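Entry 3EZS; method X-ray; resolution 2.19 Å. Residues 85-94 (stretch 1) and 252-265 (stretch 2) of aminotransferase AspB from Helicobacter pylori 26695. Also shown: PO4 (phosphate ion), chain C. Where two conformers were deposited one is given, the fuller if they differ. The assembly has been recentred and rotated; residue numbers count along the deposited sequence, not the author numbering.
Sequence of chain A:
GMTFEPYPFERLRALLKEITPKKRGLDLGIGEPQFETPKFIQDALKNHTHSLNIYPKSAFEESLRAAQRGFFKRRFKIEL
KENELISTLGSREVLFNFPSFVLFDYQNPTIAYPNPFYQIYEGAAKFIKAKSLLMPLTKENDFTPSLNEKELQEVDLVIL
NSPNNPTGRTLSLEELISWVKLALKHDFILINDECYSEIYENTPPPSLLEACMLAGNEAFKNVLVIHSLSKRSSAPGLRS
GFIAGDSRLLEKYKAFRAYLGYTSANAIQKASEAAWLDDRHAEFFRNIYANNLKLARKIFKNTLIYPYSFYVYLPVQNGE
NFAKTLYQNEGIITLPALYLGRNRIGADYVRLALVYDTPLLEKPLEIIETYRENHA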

# COMPACT_ATOMS: atom_id res chain seq x y z
N LEU A 85 -12.97 -13.74 2.76
CA LEU A 85 -11.80 -13.18 3.43
C LEU A 85 -10.81 -12.70 2.39
O LEU A 85 -10.52 -13.42 1.43
CB LEU A 85 -11.17 -14.20 4.36
CG LEU A 85 -9.91 -13.75 5.11
CD1 LEU A 85 -9.86 -14.37 6.51
CD2 LEU A 85 -8.63 -14.04 4.32
N ILE A 86 -10.36 -11.46 2.54
CA ILE A 86 -9.34 -10.88 1.67
C ILE A 86 -8.12 -10.54 2.52
O ILE A 86 -8.27 -9.96 3.59
CB ILE A 86 -9.86 -9.61 0.91
CG1 ILE A 86 -10.78 -10.02 -0.26
CG2 ILE A 86 -8.70 -8.78 0.34
CD1 ILE A 86 -11.22 -8.88 -1.14
N SER A 87 -6.92 -10.93 2.05
CA SER A 87 -5.65 -10.65 2.73
C SER A 87 -5.24 -9.22 2.43
O SER A 87 -5.33 -8.78 1.27
CB SER A 87 -4.53 -11.58 2.22
OG SER A 87 -4.74 -12.94 2.57
N THR A 88 -4.78 -8.49 3.45
CA THR A 88 -4.40 -7.08 3.30
C THR A 88 -3.03 -6.75 3.92
O THR A 88 -2.46 -7.55 4.66
CB THR A 88 -5.49 -6.16 3.92
OG1 THR A 88 -5.49 -6.30 5.34
CG2 THR A 88 -6.87 -6.53 3.39
N LEU A 89 -2.52 -5.56 3.61
CA LEU A 89 -1.22 -5.12 4.06
C LEU A 89 -1.36 -4.40 5.41
O LEU A 89 -1.08 -3.22 5.53
CB LEU A 89 -0.60 -4.19 3.00
CG LEU A 89 0.92 -4.11 3.02
CD1 LEU A 89 1.46 -5.48 2.56
CD2 LEU A 89 1.45 -3.00 2.15
N GLY A 90 -1.77 -5.15 6.43
CA GLY A 90 -2.08 -4.57 7.73
C GLY A 90 -3.52 -4.07 7.70
O GLY A 90 -4.23 -4.28 6.72
N SER A 91 -3.96 -3.41 8.76
CA SER A 91 -5.32 -2.88 8.81
C SER A 91 -5.43 -1.40 8.41
O SER A 91 -6.48 -0.94 7.96
CB SER A 91 -5.91 -3.08 10.22
OG SER A 91 -5.19 -2.34 11.19
N ARG A 92 -4.34 -0.65 8.57
CA ARG A 92 -4.38 0.79 8.34
C ARG A 92 -4.89 1.16 6.95
O ARG A 92 -5.77 2.01 6.80
CB ARG A 92 -2.99 1.41 8.55
CG ARG A 92 -3.04 2.91 8.58
CD ARG A 92 -1.68 3.56 8.60
NE ARG A 92 -1.84 5.01 8.68
CZ ARG A 92 -2.00 5.70 9.81
NH1 ARG A 92 -2.00 5.10 11.00
NH2 ARG A 92 -2.16 7.03 9.75
N GLU A 93 -4.31 0.55 5.95
CA GLU A 93 -4.69 0.83 4.57
C GLU A 93 -6.13 0.44 4.26
O GLU A 93 -6.82 1.17 3.56
CB GLU A 93 -3.71 0.14 3.63
CG GLU A 93 -3.60 -1.40 3.74
CD GLU A 93 -4.37 -2.16 2.68
OE1 GLU A 93 -5.28 -1.60 2.05
OE2 GLU A 93 -4.04 -3.33 2.46
N VAL A 94 -6.59 -0.69 4.81
CA VAL A 94 -7.94 -1.17 4.58
C VAL A 94 -8.93 -0.18 5.18
O VAL A 94 -9.92 0.16 4.53
CB VAL A 94 -8.24 -2.56 5.21
CG1 VAL A 94 -9.57 -3.10 4.67
CG2 VAL A 94 -7.13 -3.56 4.98
P PO4 C . -1.80 -2.16 11.60
O1 PO4 C . -2.48 -3.46 11.27
O2 PO4 C . -1.69 -1.30 10.38
O3 PO4 C . -0.42 -2.44 12.08
O4 PO4 C . -2.64 -1.42 12.60
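Stretch 2, residues 252-265: KYKAFRAYLGYTSA

How does stretch 2 lie on stretch 1? It enters as a helix that starts earlier in the chain and runs in nearly the same direction as strand 85-88; the axes cross at 24° and approach to 9.9 Å. Helical backbone angles persist through Leu260, then the chain turns at Gly261, whose phi of 73° favours glycine, and continues extended from Thr263. The CA atoms of Ile86 and Lys254 are 7.3 Å apart, those of Leu89 and Tyr262 6.1 Å.

What sets the conformation of Arg257? Its CB points toward stretch 1, and chi angles m, t, p bend the chain so that the guanidinium meets the carboxylate of Glu93, itself p at chi1. In this salt bridge NH2 of Arg257 donates to OE2 of Glu93 at 2.8 Å and NH1 of Arg257 to OE1 of Glu93 at 2.9 Å. Glu93 OE2 also accepts from Leu89 N at 2.9 Å, tying the carboxylate to the loop that precedes its helix. On the arginine side, NH1 of Arg257 donates to Tyr253 OH at 3.0 Å, while a water accepts from Arg257 NE (3.0 Å) and donates to Ser87 O (2.7 Å).

Where does Tyr253 pack? With chi1 t, its ring reaches both Ile86 and Val94: Ile86 CD1 lies 4.1 Å from Tyr253 CD2, and Val94 CG1 4.2 Å from Tyr253 CE2. Ile86, m then t, extends CD1 to within 3.8 Å of Lys254 CB, but the all-t lysine leads its end away.

What holds the far end? Tyr262, chi1 m, lays its ring against Glu93, whose CG sits over the face, 4.2 Å from the ring centroid, in a CH-pi contact. Leu89, t then p, places CD2 at the ring edge, 4.1 Å from Tyr262 CD1, and CD1 3.7 Å from Ser264 CB.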

# COMPACT_ATOMS: atom_id res chain seq x y z
N LYS A 252 -15.89 -7.53 -5.26
CA LYS A 252 -15.69 -6.27 -5.96
C LYS A 252 -14.43 -5.54 -5.42
O LYS A 252 -13.66 -4.96 -6.20
CB LYS A 252 -16.96 -5.39 -5.85
CG LYS A 252 -18.18 -6.00 -6.56
CD LYS A 252 -19.41 -5.10 -6.47
N TYR A 253 -14.23 -5.60 -4.09
CA TYR A 253 -13.06 -4.97 -3.45
C TYR A 253 -11.77 -5.59 -3.96
O TYR A 253 -10.79 -4.89 -4.13
CB TYR A 253 -13.17 -5.07 -1.93
CG TYR A 253 -12.09 -4.34 -1.13
CD1 TYR A 253 -11.75 -3.00 -1.40
CD2 TYR A 253 -11.46 -4.96 -0.06
CE1 TYR A 253 -10.77 -2.33 -0.64
CE2 TYR A 253 -10.50 -4.30 0.72
CZ TYR A 253 -10.16 -2.98 0.41
OH TYR A 253 -9.19 -2.37 1.17
N LYS A 254 -11.80 -6.90 -4.21
CA LYS A 254 -10.69 -7.64 -4.78
C LYS A 254 -10.26 -7.06 -6.12
O LYS A 254 -9.05 -6.91 -6.37
CB LYS A 254 -11.11 -9.11 -4.96
CG LYS A 254 -10.21 -9.99 -5.83
CD LYS A 254 -10.72 -11.44 -5.78
CE LYS A 254 -10.00 -12.33 -6.80
NZ LYS A 254 -10.38 -13.76 -6.60
N ALA A 255 -11.23 -6.76 -6.99
CA ALA A 255 -10.96 -6.14 -8.30
C ALA A 255 -10.38 -4.73 -8.14
O ALA A 255 -9.49 -4.33 -8.87
CB ALA A 255 -12.24 -6.10 -9.17
N PHE A 256 -10.90 -3.97 -7.17
CA PHE A 256 -10.38 -2.63 -6.90
C PHE A 256 -8.92 -2.72 -6.42
O PHE A 256 -8.07 -1.99 -6.87
CB PHE A 256 -11.30 -1.93 -5.89
CG PHE A 256 -10.78 -0.59 -5.39
CD1 PHE A 256 -10.61 0.48 -6.25
CD2 PHE A 256 -10.53 -0.39 -4.03
CE1 PHE A 256 -10.16 1.72 -5.78
CE2 PHE A 256 -10.11 0.85 -3.55
CZ PHE A 256 -9.92 1.91 -4.42
N ARG A 257 -8.64 -3.68 -5.55
CA ARG A 257 -7.31 -3.86 -4.99
C ARG A 257 -6.22 -4.25 -6.00
O ARG A 257 -5.03 -4.06 -5.74
CB ARG A 257 -7.35 -4.88 -3.85
CG ARG A 257 -8.00 -4.35 -2.56
CD ARG A 257 -7.92 -5.37 -1.41
NE ARG A 257 -6.55 -5.54 -0.95
CZ ARG A 257 -5.95 -4.76 -0.05
NH1 ARG A 257 -6.57 -3.74 0.51
NH2 ARG A 257 -4.69 -5.00 0.28
N ALA A 258 -6.64 -4.78 -7.15
CA ALA A 258 -5.71 -5.14 -8.23
C ALA A 258 -4.89 -3.92 -8.65
O ALA A 258 -3.74 -4.07 -9.00
CB ALA A 258 -6.47 -5.71 -9.45
N TYR A 259 -5.49 -2.73 -8.58
CA TYR A 259 -4.88 -1.46 -8.98
C TYR A 259 -4.03 -0.72 -7.94
O TYR A 259 -3.24 0.15 -8.30
CB TYR A 259 -6.00 -0.49 -9.37
CG TYR A 259 -6.84 -0.93 -10.54
CD1 TYR A 259 -6.44 -0.63 -11.85
CD2 TYR A 259 -8.02 -1.63 -10.34
CE1 TYR A 259 -7.21 -1.04 -12.94
CE2 TYR A 259 -8.80 -2.04 -11.42
CZ TYR A 259 -8.40 -1.74 -12.72
OH TYR A 259 -9.18 -2.16 -13.79
N LEU A 260 -4.21 -1.05 -6.67
CA LEU A 260 -3.62 -0.26 -5.59
C LEU A 260 -2.15 -0.48 -5.25
O LEU A 260 -1.53 0.42 -4.70
CB LEU A 260 -4.45 -0.47 -4.32
CG LEU A 260 -5.95 -0.21 -4.41
CD1 LEU A 260 -6.59 -0.64 -3.09
CD2 LEU A 260 -6.25 1.25 -4.72
N GLY A 261 -1.59 -1.65 -5.56
CA GLY A 261 -0.18 -1.93 -5.29
C GLY A 261 0.19 -2.14 -3.83
O GLY A 261 1.32 -1.82 -3.41
N TYR A 262 -0.76 -2.65 -3.04
CA TYR A 262 -0.51 -2.99 -1.64
C TYR A 262 -0.02 -4.45 -1.55
O TYR A 262 -0.73 -5.33 -1.04
CB TYR A 262 -1.77 -2.84 -0.78
CG TYR A 262 -2.18 -1.42 -0.43
CD1 TYR A 262 -1.52 -0.71 0.56
CD2 TYR A 262 -3.28 -0.82 -1.05
CE1 TYR A 262 -1.90 0.56 0.90
CE2 TYR A 262 -3.69 0.46 -0.70
CZ TYR A 262 -2.99 1.15 0.29
OH TYR A 262 -3.38 2.43 0.65
N THR A 263 1.20 -4.69 -2.02
CA THR A 263 1.75 -6.05 -2.06
C THR A 263 3.00 -6.18 -1.17
O THR A 263 3.61 -5.19 -0.76
CB THR A 263 2.06 -6.47 -3.49
OG1 THR A 263 3.00 -5.56 -4.03
CG2 THR A 263 0.78 -6.44 -4.37
N SER A 264 3.35 -7.43 -0.89
CA SER A 264 4.42 -7.77 0.02
C SER A 264 5.23 -8.96 -0.51
O SER A 264 4.68 -9.83 -1.17
CB SER A 264 3.77 -8.12 1.36
OG SER A 264 4.69 -8.12 2.41
N ALA A 265 6.53 -8.99 -0.20
CA ALA A 265 7.40 -10.10 -0.58
C ALA A 265 6.84 -11.46 -0.16
O ALA A 265 6.31 -11.61 0.94
CB ALA A 265 8.76 -9.91 0.06
O HOH W 1 -5.68 -8.36 -1.33